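Local coordinates for geranyltranstransferase (Stenotrophomonas maltophilia, PDB 7LBJ), which probably makes farnesyl diphosphate or a longer prenyl diphosphate by magnesium-dependent head-to-tail condensation of isoprenoid units, at residues A[218-229]-A[263-274]. Numbering follows the deposited sequence.
Sequences ALGLAFQVRDDI and AKAQLHELAARM
Leu267, Leu270 and Val225 interlock as knobs-into-holes between segments 218-229 and 263-274 of helices 206-233 and 260-277; the segments run roughly antiparallel (150°) with axes 9.4 Å apart. Leu267 enters among Ala222, Val225, Arg226 and Ile229; with CG anti to the backbone N (chi1 -176°), it sets CD1 3.4 Å from Ala222 O and CD2 against the aliphatic part of Arg226. Leu270 fits among Ala218, Leu221, Ala222 and Val225, its CD1 lying 3.8 Å from Ala222 CA. In return, Val225 sits among Ala263, Gln266, Leu267 and Leu270.

At one end, Met274 SD lies 3.4 Å from Leu219 CA, and a bend at chi3 (-67°) turns CE to 4.0 Å from Ala222 CB. At the other, Ile229 CD1 rests near Ala263 O and Lys264 CG.

Polar groups flank this apolar seam without bonding across it. Extended Gln266 lays its amide over Val225, OE1 3.5 Å from CG2. Arg273 forms a bidentate salt bridge with Glu269, NE 2.9 Å from OE2 and NH2 2.8 Å from OE1, while Leu270 CD2 lies on one guanidinium face, offset toward its rim. Arg226 NH2 instead hydrogen-bonds the backbone O of Arg298.

Helix 286-297 packs on Leu267 and Met274, adding a third helix to this part of the mainly alpha-helical isoprenoid synthase fold.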
ATOM      1  N   ALA A 218      -3.135  -0.046 -25.367  1.00 13.63           N
ATOM      2  CA  ALA A 218      -2.368   0.646 -26.408  1.00 15.09           C
ATOM      3  C   ALA A 218      -1.856   1.997 -25.925  1.00 14.27           C
ATOM      4  O   ALA A 218      -0.719   2.384 -26.243  1.00 13.95           O
ATOM      5  CB  ALA A 218      -3.211   0.815 -27.676  1.00 13.18           C
ATOM      6  N   LEU A 219      -2.675   2.740 -25.157  1.00 12.79           N
ATOM      7  CA  LEU A 219      -2.252   4.063 -24.703  1.00 16.24           C
ATOM      8  C   LEU A 219      -1.024   3.991 -23.797  1.00 16.64           C
ATOM      9  O   LEU A 219      -0.111   4.828 -23.905  1.00 15.30           O
ATOM     10  CB  LEU A 219      -3.405   4.776 -23.979  1.00 15.36           C
ATOM     11  CG  LEU A 219      -3.189   6.252 -23.645  1.00 19.76           C
ATOM     12  CD1 LEU A 219      -4.508   6.986 -23.748  1.00 23.64           C
ATOM     13  CD2 LEU A 219      -2.636   6.407 -22.247  1.00 20.23           C
ATOM     14  N   GLY A 220      -0.998   3.026 -22.873  1.00 11.32           N
ATOM     15  CA  GLY A 220       0.122   2.935 -21.963  1.00 12.14           C
ATOM     16  C   GLY A 220       1.427   2.664 -22.689  1.00 15.15           C
ATOM     17  O   GLY A 220       2.470   3.227 -22.341  1.00 17.11           O
ATOM     18  N   LEU A 221       1.387   1.804 -23.706  1.00 14.26           N
ATOM     19  CA  LEU A 221       2.589   1.581 -24.514  1.00 16.09           C
ATOM     20  C   LEU A 221       2.921   2.815 -25.352  1.00 15.51           C
ATOM     21  O   LEU A 221       4.084   3.234 -25.409  1.00 16.52           O
ATOM     22  CB  LEU A 221       2.414   0.354 -25.410  1.00 15.63           C
ATOM     23  CG  LEU A 221       3.618  -0.011 -26.290  1.00 15.73           C
ATOM     24  CD1 LEU A 221       4.857  -0.213 -25.434  1.00 17.17           C
ATOM     25  CD2 LEU A 221       3.367  -1.290 -27.162  1.00 16.97           C
ATOM     26  N   ALA A 222       1.910   3.432 -25.979  1.00 12.97           N
ATOM     27  CA  ALA A 222       2.163   4.612 -26.795  1.00 15.56           C
ATOM     28  C   ALA A 222       2.903   5.681 -26.008  1.00 19.89           C
ATOM     29  O   ALA A 222       3.850   6.300 -26.513  1.00 18.90           O
ATOM     30  CB  ALA A 222       0.845   5.168 -27.349  1.00 16.76           C
ATOM     31  N   PHE A 223       2.476   5.927 -24.771  1.00 17.15           N
ATOM     32  CA  PHE A 223       3.123   6.944 -23.952  1.00 19.92           C
ATOM     33  C   PHE A 223       4.616   6.659 -23.820  1.00 20.02           C
ATOM     34  O   PHE A 223       5.450   7.567 -23.912  1.00 18.00           O
ATOM     35  CB  PHE A 223       2.435   6.972 -22.584  1.00 27.95           C
ATOM     36  CG  PHE A 223       2.783   8.151 -21.743  1.00 33.58           C
ATOM     37  CD1 PHE A 223       2.077   9.339 -21.873  1.00 33.96           C
ATOM     38  CD2 PHE A 223       3.792   8.073 -20.788  1.00 37.36           C
ATOM     39  CE1 PHE A 223       2.377  10.442 -21.071  1.00 41.55           C
ATOM     40  CE2 PHE A 223       4.110   9.178 -19.987  1.00 41.88           C
ATOM     41  CZ  PHE A 223       3.397  10.364 -20.132  1.00 43.66           C
ATOM     42  N   GLN A 224       4.974   5.392 -23.632  1.00 18.56           N
ATOM     43  CA  GLN A 224       6.373   5.048 -23.416  1.00 19.70           C
ATOM     44  C   GLN A 224       7.191   5.096 -24.708  1.00 21.63           C
ATOM     45  O   GLN A 224       8.347   5.525 -24.689  1.00 20.94           O
ATOM     46  CB  GLN A 224       6.470   3.663 -22.774  1.00 18.73           C
ATOM     47  CG  GLN A 224       7.892   3.266 -22.453  1.00 23.82           C
ATOM     48  CD  GLN A 224       8.525   4.186 -21.425  1.00 25.05           C
ATOM     49  OE1 GLN A 224       7.865   4.599 -20.475  1.00 23.43           O
ATOM     50  NE2 GLN A 224       9.805   4.531 -21.626  1.00 25.15           N
ATOM     51  N   VAL A 225       6.629   4.636 -25.829  1.00 16.54           N
ATOM     52  CA  VAL A 225       7.330   4.775 -27.113  1.00 17.01           C
ATOM     53  C   VAL A 225       7.609   6.248 -27.405  1.00 20.15           C
ATOM     54  O   VAL A 225       8.723   6.626 -27.793  1.00 21.56           O
ATOM     55  CB  VAL A 225       6.515   4.114 -28.240  1.00 16.70           C
ATOM     56  CG1 VAL A 225       7.178   4.340 -29.601  1.00 17.01           C
ATOM     57  CG2 VAL A 225       6.354   2.605 -27.970  1.00 16.49           C
ATOM     58  N   ARG A 226       6.600   7.108 -27.207  1.00 18.94           N
ATOM     59  CA  ARG A 226       6.794   8.549 -27.404  1.00 20.66           C
ATOM     60  C   ARG A 226       7.908   9.081 -26.515  1.00 24.97           C
ATOM     61  O   ARG A 226       8.747   9.878 -26.961  1.00 26.77           O
ATOM     62  CB  ARG A 226       5.486   9.303 -27.119  1.00 20.77           C
ATOM     63  CG  ARG A 226       5.590  10.840 -27.217  1.00 25.60           C
ATOM     64  CD  ARG A 226       6.223  11.250 -28.539  1.00 37.40           C
ATOM     65  NE  ARG A 226       6.155  12.684 -28.807  1.00 42.87           N
ATOM     66  CZ  ARG A 226       6.730  13.279 -29.848  1.00 48.12           C
ATOM     67  NH1 ARG A 226       7.451  12.593 -30.728  1.00 41.00           N
ATOM     68  NH2 ARG A 226       6.579  14.591 -30.011  1.00 47.81           N
ATOM     69  N   ASP A 227       7.910   8.674 -25.241  1.00 23.55           N
ATOM     70  CA  ASP A 227       8.949   9.110 -24.312  1.00 26.12           C
ATOM     71  C   ASP A 227      10.328   8.729 -24.827  1.00 28.18           C
ATOM     72  O   ASP A 227      11.257   9.547 -24.818  1.00 29.08           O
ATOM     73  CB  ASP A 227       8.708   8.500 -22.928  1.00 25.42           C
ATOM     74  CG  ASP A 227       7.821   9.373 -22.032  1.00 36.85           C
ATOM     75  OD1 ASP A 227       7.246  10.367 -22.525  1.00 35.25           O
ATOM     76  OD2 ASP A 227       7.699   9.055 -20.830  1.00 37.97           O
ATOM     77  N   ASP A 228      10.473   7.482 -25.290  1.00 24.50           N
ATOM     78  CA  ASP A 228      11.745   7.029 -25.845  1.00 25.06           C
ATOM     79  C   ASP A 228      12.171   7.882 -27.027  1.00 27.95           C
ATOM     80  O   ASP A 228      13.344   8.261 -27.139  1.00 31.26           O
ATOM     81  CB  ASP A 228      11.644   5.569 -26.281  1.00 24.00           C
ATOM     82  CG  ASP A 228      11.804   4.606 -25.138  1.00 28.99           C
ATOM     83  OD1 ASP A 228      11.853   5.061 -23.971  1.00 29.07           O
ATOM     84  OD2 ASP A 228      11.893   3.390 -25.410  1.00 25.02           O
ATOM     85  N   ILE A 229      11.233   8.181 -27.928  1.00 25.57           N
ATOM     86  CA  ILE A 229      11.564   9.012 -29.083  1.00 29.66           C
ATOM     87  C   ILE A 229      12.021  10.392 -28.632  1.00 34.10           C
ATOM     88  O   ILE A 229      13.008  10.938 -29.151  1.00 36.85           O
ATOM     89  CB  ILE A 229      10.365   9.085 -30.050  1.00 26.35           C
ATOM     90  CG1 ILE A 229      10.163   7.737 -30.744  1.00 24.98           C
ATOM     91  CG2 ILE A 229      10.588  10.173 -31.098  1.00 32.33           C
ATOM     92  CD1 ILE A 229       8.801   7.587 -31.384  1.00 22.79           C
ATOM     93  N   ALA A 263      10.553   2.946 -34.558  1.00 22.43           N
ATOM     94  CA  ALA A 263       9.812   3.333 -33.359  1.00 20.65           C
ATOM     95  C   ALA A 263       8.743   4.368 -33.691  1.00 22.82           C
ATOM     96  O   ALA A 263       7.657   4.358 -33.100  1.00 19.75           O
ATOM     97  CB  ALA A 263      10.770   3.881 -32.295  1.00 21.05           C
ATOM     98  N   LYS A 264       9.034   5.280 -34.625  1.00 21.11           N
ATOM     99  CA  LYS A 264       8.013   6.235 -35.046  1.00 23.69           C
ATOM    100  C   LYS A 264       6.849   5.521 -35.724  1.00 22.40           C
ATOM    101  O   LYS A 264       5.681   5.856 -35.488  1.00 21.72           O
ATOM    102  CB  LYS A 264       8.622   7.293 -35.971  1.00 25.02           C
ATOM    103  CG  LYS A 264       9.464   8.339 -35.236  1.00 25.59           C
ATOM    104  CD  LYS A 264      10.049   9.359 -36.223  1.00 25.92           C
ATOM    105  CE  LYS A 264      10.811  10.455 -35.502  1.00 36.94           C
ATOM    106  NZ  LYS A 264      11.535  11.352 -36.463  1.00 42.23           N
ATOM    107  N   ALA A 265       7.147   4.496 -36.526  1.00 21.24           N
ATOM    108  CA  ALA A 265       6.085   3.701 -37.129  1.00 20.88           C
ATOM    109  C   ALA A 265       5.285   2.960 -36.064  1.00 19.69           C
ATOM    110  O   ALA A 265       4.055   2.864 -36.161  1.00 19.81           O
ATOM    111  CB  ALA A 265       6.670   2.716 -38.150  1.00 22.85           C
ATOM    112  N   GLN A 266       5.969   2.415 -35.051  1.00 18.41           N
ATOM    113  CA  GLN A 266       5.286   1.775 -33.921  1.00 17.96           C
ATOM    114  C   GLN A 266       4.326   2.745 -33.242  1.00 19.62           C
ATOM    115  O   GLN A 266       3.172   2.398 -32.949  1.00 18.43           O
ATOM    116  CB  GLN A 266       6.320   1.269 -32.917  1.00 18.19           C
ATOM    117  CG  GLN A 266       5.739   0.580 -31.673  1.00 16.91           C
ATOM    118  CD  GLN A 266       6.805   0.239 -30.646  1.00 22.18           C
ATOM    119  OE1 GLN A 266       7.879   0.853 -30.621  1.00 23.85           O
ATOM    120  NE2 GLN A 266       6.514  -0.733 -29.783  1.00 21.70           N
ATOM    121  N   LEU A 267       4.788   3.970 -32.980  1.00 18.15           N
ATOM    122  CA  LEU A 267       3.931   4.961 -32.338  1.00 17.42           C
ATOM    123  C   LEU A 267       2.759   5.341 -33.234  1.00 17.11           C
ATOM    124  O   LEU A 267       1.630   5.499 -32.755  1.00 18.83           O
ATOM    125  CB  LEU A 267       4.747   6.202 -31.976  1.00 17.26           C
ATOM    126  CG  LEU A 267       3.987   7.290 -31.210  1.00 19.33           C
ATOM    127  CD1 LEU A 267       3.499   6.676 -29.880  1.00 18.19           C
ATOM    128  CD2 LEU A 267       4.902   8.495 -30.984  1.00 23.72           C
ATOM    129  N   HIS A 268       3.012   5.482 -34.534  1.00 19.32           N
ATOM    130  CA  HIS A 268       1.958   5.847 -35.476  1.00 22.66           C
ATOM    131  C   HIS A 268       0.861   4.794 -35.517  1.00 22.25           C
ATOM    132  O   HIS A 268      -0.329   5.131 -35.580  1.00 18.54           O
ATOM    133  CB  HIS A 268       2.551   6.042 -36.864  1.00 25.16           C
ATOM    134  CG  HIS A 268       1.576   6.592 -37.855  1.00 32.59           C
ATOM    135  ND1 HIS A 268       0.924   5.800 -38.778  1.00 37.61           N
ATOM    136  CD2 HIS A 268       1.134   7.856 -38.061  1.00 36.90           C
ATOM    137  CE1 HIS A 268       0.129   6.556 -39.517  1.00 41.02           C
ATOM    138  NE2 HIS A 268       0.238   7.807 -39.102  1.00 43.38           N
ATOM    139  N   GLU A 269       1.244   3.510 -35.481  1.00 19.21           N
ATOM    140  CA  GLU A 269       0.246   2.441 -35.464  1.00 22.19           C
ATOM    141  C   GLU A 269      -0.569   2.469 -34.184  1.00 19.63           C
ATOM    142  O   GLU A 269      -1.789   2.258 -34.218  1.00 18.24           O
ATOM    143  CB  GLU A 269       0.908   1.069 -35.634  1.00 21.67           C
ATOM    144  CG  GLU A 269      -0.100  -0.108 -35.700  1.00 26.93           C
ATOM    145  CD  GLU A 269      -0.553  -0.670 -34.334  1.00 25.42           C
ATOM    146  OE1 GLU A 269       0.266  -0.744 -33.383  1.00 24.89           O
ATOM    147  OE2 GLU A 269      -1.746  -1.062 -34.235  1.00 22.65           O
ATOM    148  N   LEU A 270       0.091   2.684 -33.038  1.00 18.03           N
ATOM    149  CA  LEU A 270      -0.642   2.755 -31.775  1.00 17.14           C
ATOM    150  C   LEU A 270      -1.622   3.923 -31.767  1.00 18.28           C
ATOM    151  O   LEU A 270      -2.745   3.798 -31.261  1.00 17.11           O
ATOM    152  CB  LEU A 270       0.340   2.860 -30.597  1.00 16.59           C
ATOM    153  CG  LEU A 270       1.129   1.577 -30.249  1.00 17.04           C
ATOM    154  CD1 LEU A 270       2.379   1.897 -29.417  1.00 15.05           C
ATOM    155  CD2 LEU A 270       0.284   0.526 -29.509  1.00 15.17           C
ATOM    156  N   ALA A 271      -1.221   5.068 -32.335  1.00 14.53           N
ATOM    157  CA  ALA A 271      -2.133   6.198 -32.461  1.00 18.98           C
ATOM    158  C   ALA A 271      -3.369   5.828 -33.275  1.00 21.32           C
ATOM    159  O   ALA A 271      -4.506   6.097 -32.864  1.00 20.49           O
ATOM    160  CB  ALA A 271      -1.404   7.388 -33.105  1.00 21.52           C
ATOM    161  N   ALA A 272      -3.163   5.242 -34.458  1.00 18.17           N
ATOM    162  CA  ALA A 272      -4.298   4.843 -35.273  1.00 19.74           C
ATOM    163  C   ALA A 272      -5.142   3.795 -34.558  1.00 18.89           C
ATOM    164  O   ALA A 272      -6.377   3.842 -34.605  1.00 18.54           O
ATOM    165  CB  ALA A 272      -3.816   4.316 -36.621  1.00 17.08           C
ATOM    166  N   ARG A 273      -4.492   2.848 -33.879  1.00 17.09           N
ATOM    167  CA  ARG A 273      -5.228   1.795 -33.192  1.00 15.32           C
ATOM    168  C   ARG A 273      -6.147   2.381 -32.126  1.00 17.29           C
ATOM    169  O   ARG A 273      -7.323   2.019 -32.035  1.00 18.84           O
ATOM    170  CB  ARG A 273      -4.254   0.799 -32.559  1.00 15.79           C
ATOM    171  CG  ARG A 273      -4.936  -0.496 -32.142  1.00 15.80           C
ATOM    172  CD  ARG A 273      -4.116  -1.198 -31.076  1.00 17.92           C
ATOM    173  NE  ARG A 273      -2.789  -1.561 -31.574  1.00 18.51           N
ATOM    174  CZ  ARG A 273      -1.889  -2.226 -30.861  1.00 19.70           C
ATOM    175  NH1 ARG A 273      -2.157  -2.652 -29.627  1.00 17.11           N
ATOM    176  NH2 ARG A 273      -0.693  -2.465 -31.393  1.00 18.61           N
ATOM    177  N   MET A 274      -5.630   3.311 -31.323  1.00 16.67           N
ATOM    178  CA  MET A 274      -6.447   3.910 -30.272  1.00 15.79           C
ATOM    179  C   MET A 274      -7.681   4.584 -30.856  1.00 16.50           C
ATOM    180  O   MET A 274      -8.795   4.386 -30.360  1.00 16.95           O
ATOM    181  CB  MET A 274      -5.615   4.899 -29.446  1.00 14.48           C
ATOM    182  CG  MET A 274      -4.645   4.192 -28.511  1.00 17.26           C
ATOM    183  SD  MET A 274      -3.769   5.334 -27.427  1.00 17.20           S
ATOM    184  CE  MET A 274      -2.778   6.228 -28.645  1.00 17.95           C
TER